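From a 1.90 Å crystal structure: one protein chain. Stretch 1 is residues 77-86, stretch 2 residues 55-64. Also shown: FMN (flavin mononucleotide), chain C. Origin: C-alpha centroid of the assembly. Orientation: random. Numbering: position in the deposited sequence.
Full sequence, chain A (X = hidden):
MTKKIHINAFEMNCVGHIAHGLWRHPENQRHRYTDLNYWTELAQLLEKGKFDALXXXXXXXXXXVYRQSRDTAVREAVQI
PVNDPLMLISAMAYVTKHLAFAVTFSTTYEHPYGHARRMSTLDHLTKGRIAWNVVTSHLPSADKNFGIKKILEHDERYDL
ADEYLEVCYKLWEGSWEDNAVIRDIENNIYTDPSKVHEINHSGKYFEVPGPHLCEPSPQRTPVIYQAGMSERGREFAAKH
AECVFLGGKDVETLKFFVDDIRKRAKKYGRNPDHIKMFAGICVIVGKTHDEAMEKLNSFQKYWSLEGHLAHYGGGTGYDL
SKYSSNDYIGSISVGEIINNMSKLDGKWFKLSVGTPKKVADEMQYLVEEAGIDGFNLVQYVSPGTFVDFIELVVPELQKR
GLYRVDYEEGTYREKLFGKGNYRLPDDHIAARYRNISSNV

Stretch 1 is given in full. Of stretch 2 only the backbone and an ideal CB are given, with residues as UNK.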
# COMPACT_ATOMS: atom_id res chain seq x y z
N ALA A 77 -21.19 -4.22 -1.38
CA ALA A 77 -20.11 -3.45 -2.05
C ALA A 77 -18.68 -3.73 -1.51
O ALA A 77 -17.84 -2.80 -1.36
CB ALA A 77 -20.44 -1.96 -2.04
N VAL A 78 -18.41 -5.00 -1.24
CA VAL A 78 -17.13 -5.46 -0.70
C VAL A 78 -16.07 -5.53 -1.82
O VAL A 78 -15.84 -6.58 -2.41
CB VAL A 78 -17.30 -6.83 0.09
CG1 VAL A 78 -15.92 -7.42 0.51
CG2 VAL A 78 -18.20 -6.63 1.31
N GLN A 79 -15.48 -4.37 -2.15
CA GLN A 79 -14.40 -4.28 -3.15
C GLN A 79 -14.85 -4.63 -4.57
O GLN A 79 -14.04 -4.89 -5.43
CB GLN A 79 -13.17 -5.07 -2.70
CG GLN A 79 -12.47 -4.33 -1.54
CD GLN A 79 -11.23 -4.99 -0.97
OE1 GLN A 79 -10.42 -5.60 -1.68
NE2 GLN A 79 -11.05 -4.85 0.35
N ILE A 80 -16.18 -4.62 -4.77
CA ILE A 80 -16.83 -4.70 -6.09
C ILE A 80 -18.06 -3.77 -5.99
O ILE A 80 -18.78 -3.79 -5.00
CB ILE A 80 -17.14 -6.18 -6.52
CG1 ILE A 80 -17.55 -6.24 -8.02
CG2 ILE A 80 -18.18 -6.84 -5.54
CD1 ILE A 80 -17.67 -7.63 -8.64
N PRO A 81 -18.22 -2.83 -6.92
CA PRO A 81 -17.34 -2.52 -8.06
C PRO A 81 -15.96 -1.99 -7.57
O PRO A 81 -15.84 -1.49 -6.43
CB PRO A 81 -18.10 -1.43 -8.78
CG PRO A 81 -18.86 -0.72 -7.65
CD PRO A 81 -19.34 -1.87 -6.83
N VAL A 82 -14.94 -2.13 -8.43
CA VAL A 82 -13.60 -1.60 -8.19
C VAL A 82 -13.06 -1.01 -9.49
O VAL A 82 -13.09 -1.67 -10.52
CB VAL A 82 -12.49 -2.65 -8.02
CG1 VAL A 82 -11.30 -2.22 -7.13
CG2 VAL A 82 -12.91 -4.12 -8.13
N ASN A 83 -12.53 0.21 -9.42
CA ASN A 83 -11.90 0.84 -10.57
C ASN A 83 -10.39 0.79 -10.44
O ASN A 83 -9.85 0.53 -9.37
CB ASN A 83 -12.38 2.32 -10.71
CG ASN A 83 -13.82 2.43 -11.29
OD1 ASN A 83 -14.38 3.54 -11.45
ND2 ASN A 83 -14.41 1.29 -11.63
N ASP A 84 -9.69 1.10 -11.54
CA ASP A 84 -8.23 0.99 -11.57
C ASP A 84 -7.60 2.17 -10.82
O ASP A 84 -7.93 3.34 -11.11
CB ASP A 84 -7.73 0.97 -13.02
CG ASP A 84 -6.23 1.02 -13.11
OD1 ASP A 84 -5.71 2.00 -13.62
OD2 ASP A 84 -5.55 0.09 -12.65
N PRO A 85 -6.67 1.88 -9.88
CA PRO A 85 -6.05 2.96 -9.09
C PRO A 85 -5.05 3.82 -9.88
O PRO A 85 -4.95 5.01 -9.58
CB PRO A 85 -5.32 2.21 -7.95
CG PRO A 85 -5.08 0.84 -8.47
CD PRO A 85 -6.18 0.54 -9.48
N LEU A 86 -4.31 3.25 -10.85
CA LEU A 86 -3.33 4.03 -11.63
C LEU A 86 -3.99 5.20 -12.41
O LEU A 86 -3.40 6.28 -12.57
CB LEU A 86 -2.45 3.11 -12.52
CG LEU A 86 -1.24 2.45 -11.82
CD1 LEU A 86 -1.69 1.35 -10.87
CD2 LEU A 86 -0.22 1.90 -12.85
N UNK A 55 -2.10 5.87 -0.08
CA UNK A 55 -1.74 4.46 -0.32
C UNK A 55 -2.99 3.76 -0.84
O UNK A 55 -3.99 3.63 -0.12
CB UNK A 55 -1.21 3.78 0.95
N UNK A 56 -2.96 3.36 -2.10
CA UNK A 56 -4.13 2.74 -2.74
C UNK A 56 -3.97 1.22 -2.79
O UNK A 56 -3.04 0.70 -3.43
CB UNK A 56 -4.33 3.30 -4.15
N UNK A 57 -4.86 0.54 -2.10
CA UNK A 57 -5.03 -0.92 -2.25
C UNK A 57 -5.67 -1.22 -3.61
O UNK A 57 -6.14 -0.30 -4.33
CB UNK A 57 -5.89 -1.49 -1.12
N UNK A 58 -5.66 -2.49 -4.00
CA UNK A 58 -6.33 -2.92 -5.21
C UNK A 58 -6.56 -4.41 -5.21
O UNK A 58 -5.81 -5.17 -4.57
CB UNK A 58 -5.52 -2.51 -6.44
N UNK A 59 -7.57 -4.82 -5.95
CA UNK A 59 -7.77 -6.25 -6.26
C UNK A 59 -8.30 -6.31 -7.69
O UNK A 59 -9.03 -5.40 -8.14
CB UNK A 59 -8.73 -6.92 -5.28
N UNK A 60 -7.93 -7.37 -8.40
CA UNK A 60 -8.51 -7.69 -9.70
C UNK A 60 -9.36 -8.97 -9.61
O UNK A 60 -9.91 -9.44 -10.61
CB UNK A 60 -7.41 -7.85 -10.75
N UNK A 61 -9.42 -9.54 -8.40
CA UNK A 61 -10.25 -10.69 -8.08
C UNK A 61 -11.49 -10.23 -7.35
O UNK A 61 -11.64 -9.04 -7.00
CB UNK A 61 -9.48 -11.71 -7.24
N UNK A 62 -12.38 -11.18 -7.10
CA UNK A 62 -13.69 -10.94 -6.53
C UNK A 62 -13.78 -11.81 -5.30
O UNK A 62 -13.25 -12.92 -5.28
CB UNK A 62 -14.82 -11.23 -7.52
N UNK A 63 -14.41 -11.25 -4.28
CA UNK A 63 -14.63 -11.88 -3.00
C UNK A 63 -15.83 -12.84 -3.09
O UNK A 63 -16.94 -12.47 -2.75
CB UNK A 63 -14.85 -10.82 -1.92
N UNK A 64 -15.57 -14.04 -3.57
CA UNK A 64 -16.64 -15.01 -3.88
C UNK A 64 -16.42 -16.29 -3.09
O UNK A 64 -16.82 -17.36 -3.54
CB UNK A 64 -16.69 -15.32 -5.38
N1 FMN C . -3.50 -8.03 -1.32
C2 FMN C . -4.05 -7.45 -2.42
O2 FMN C . -4.30 -8.19 -3.41
N3 FMN C . -4.31 -6.10 -2.39
C4 FMN C . -4.02 -5.34 -1.29
O4 FMN C . -4.25 -4.11 -1.30
C4A FMN C . -3.44 -5.93 -0.16
N5 FMN C . -3.12 -5.22 0.97
C5A FMN C . -2.58 -5.86 2.05
C6 FMN C . -2.24 -5.17 3.23
C7 FMN C . -1.67 -5.85 4.33
C7M FMN C . -1.31 -5.12 5.61
C8 FMN C . -1.43 -7.21 4.25
C8M FMN C . -0.82 -7.95 5.42
C9 FMN C . -1.76 -7.91 3.08
C9A FMN C . -2.33 -7.25 1.98
N10 FMN C . -2.65 -7.94 0.86
C10 FMN C . -3.20 -7.31 -0.20
C1' FMN C . -2.41 -9.39 0.74
C2' FMN C . -1.08 -9.64 -0.00
O2' FMN C . -0.49 -8.40 -0.42
C3' FMN C . -1.17 -10.55 -1.24
O3' FMN C . -2.26 -10.21 -2.12
C4' FMN C . -1.10 -12.06 -0.88
O4' FMN C . -2.17 -12.80 -1.46
C5' FMN C . -1.06 -12.36 0.62
O5' FMN C . 0.32 -12.39 0.95
P FMN C . 0.92 -13.32 2.12
O1P FMN C . 0.17 -14.64 1.99
O2P FMN C . 2.38 -13.36 1.77
O3P FMN C . 0.57 -12.64 3.43

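Position 55 opens stretch 2 in an extended strand, and its CB finds nothing of stretch 1 within reach. The contact therefore sets no requirement, though strand geometry accommodates beta-branched and aromatic residues readily. It is Phe55.

At position 56 the strand continues, and CA-to-CB points toward stretch 1, with the ideal CB 4.1 Å from Pro85 CB. A proline ring offers only carbon here, so Val, Ile, Leu or Met would all suit. The residue is Leu56, whose CB packs on Pro85 CB at 4.1 Å.

Position 57 points sideways, with no atom of stretch 1 near its CB, but the flavin lies close and favours something small. Ala57 fits: its CB is 3.1 Å from FMN O4.

Position 58 is fully extended and CA-to-CB also points sideways, with the ideal CB 3.9 Å from Pro85 CG. The backbone already serves the flavin, since FMN N3 donates to the backbone O of residue 58 at 2.8 Å. Asn83 O is an acceptor 6.0 Å from the ideal CB, so a donor would need some length to meet it directly, whereas a short acceptor would need a water between. Asp58 takes the second course: water 1 donates both to Asp58 OD1 (2.7 Å) and to Asn83 O (2.8 Å). OD1 also lies 3.7 Å from Pro85 CD.

Position 59 points toward stretch 1, its ideal CB 4.2 Å from Gln79 OE1, with the methyls of Val82 also in range. A compact apolar residue such as Val or Ile would suit, as might Thr. Val59 places CG2 4.4 Å from Val82 CG2 and CG1 3.3 Å from Gln79 OE1.

Position 60 points away and tolerates many residues; it is Val60. Position 61 also directs its ideal CB away, and its backbone angles do not demand glycine. Gly61 contributes its carbonyl, bridged by water 2 to the carbonyl of Gln79.

Position 62 points sideways, but the ideal CB is 4.7 Å from Ile80 CD1, so a branched or long aliphatic side chain could reach that methyl. Ile62 does, CD1 to Ile80 CD1 at 4.0 Å.

Position 63 points toward stretch 1, with its ideal CB 4.3 Å from Val78 CG1. In a different direction, 6.9 Å from the ideal CB, Gln79 OE1 is an acceptor, so a long side chain with apolar bulk along its length and a donor at its end would answer both. Tyr63 does so: Val78 CG1 lies over one ring face, 4.1 Å from Tyr63 CG, and Tyr63 OH donates to Gln79 OE1 at 2.9 Å.

Position 64 is out of reach, leaving its choice open; it is Asp64.

Stretch 2 (55-64) FLADVVGIYD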
# COMPACT_ATOMS: atom_id res chain seq x y z
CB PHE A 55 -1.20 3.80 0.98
CG PHE A 55 -0.68 2.38 0.82
CD1 PHE A 55 0.64 2.08 1.12
CD2 PHE A 55 -1.51 1.34 0.39
CE1 PHE A 55 1.14 0.75 0.99
CE2 PHE A 55 -1.00 0.00 0.23
CZ PHE A 55 0.31 -0.28 0.55
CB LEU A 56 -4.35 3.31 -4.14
CG LEU A 56 -4.86 4.75 -4.15
CD1 LEU A 56 -4.34 5.45 -5.43
CD2 LEU A 56 -6.36 4.73 -4.05
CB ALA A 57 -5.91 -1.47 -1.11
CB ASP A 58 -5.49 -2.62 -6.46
CG ASP A 58 -6.31 -2.73 -7.74
OD1 ASP A 58 -7.55 -2.40 -7.72
OD2 ASP A 58 -5.71 -3.13 -8.76
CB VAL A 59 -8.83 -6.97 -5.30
CG1 VAL A 59 -8.37 -7.00 -3.84
CG2 VAL A 59 -10.26 -6.38 -5.47
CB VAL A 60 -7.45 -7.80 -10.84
CG1 VAL A 60 -6.99 -6.40 -11.32
CG2 VAL A 60 -6.25 -8.66 -10.43
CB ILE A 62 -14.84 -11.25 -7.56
CG1 ILE A 62 -14.72 -10.29 -8.77
CG2 ILE A 62 -16.23 -11.17 -6.89
CD1 ILE A 62 -15.57 -10.67 -10.06
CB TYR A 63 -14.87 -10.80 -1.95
CG TYR A 63 -13.58 -10.12 -1.58
CD1 TYR A 63 -12.88 -10.50 -0.43
CD2 TYR A 63 -13.05 -9.10 -2.38
CE1 TYR A 63 -11.67 -9.88 -0.08
CE2 TYR A 63 -11.85 -8.48 -2.04
CZ TYR A 63 -11.16 -8.89 -0.91
OH TYR A 63 -10.00 -8.28 -0.56
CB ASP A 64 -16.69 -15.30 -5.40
CG ASP A 64 -15.40 -15.87 -5.94
OD1 ASP A 64 -14.49 -16.18 -5.13
OD2 ASP A 64 -15.27 -16.00 -7.18
O HOH W 1 -8.82 -0.23 -6.85
O HOH W 2 -13.79 -7.47 -6.65
O HOH W 3 -15.46 -8.54 -4.59
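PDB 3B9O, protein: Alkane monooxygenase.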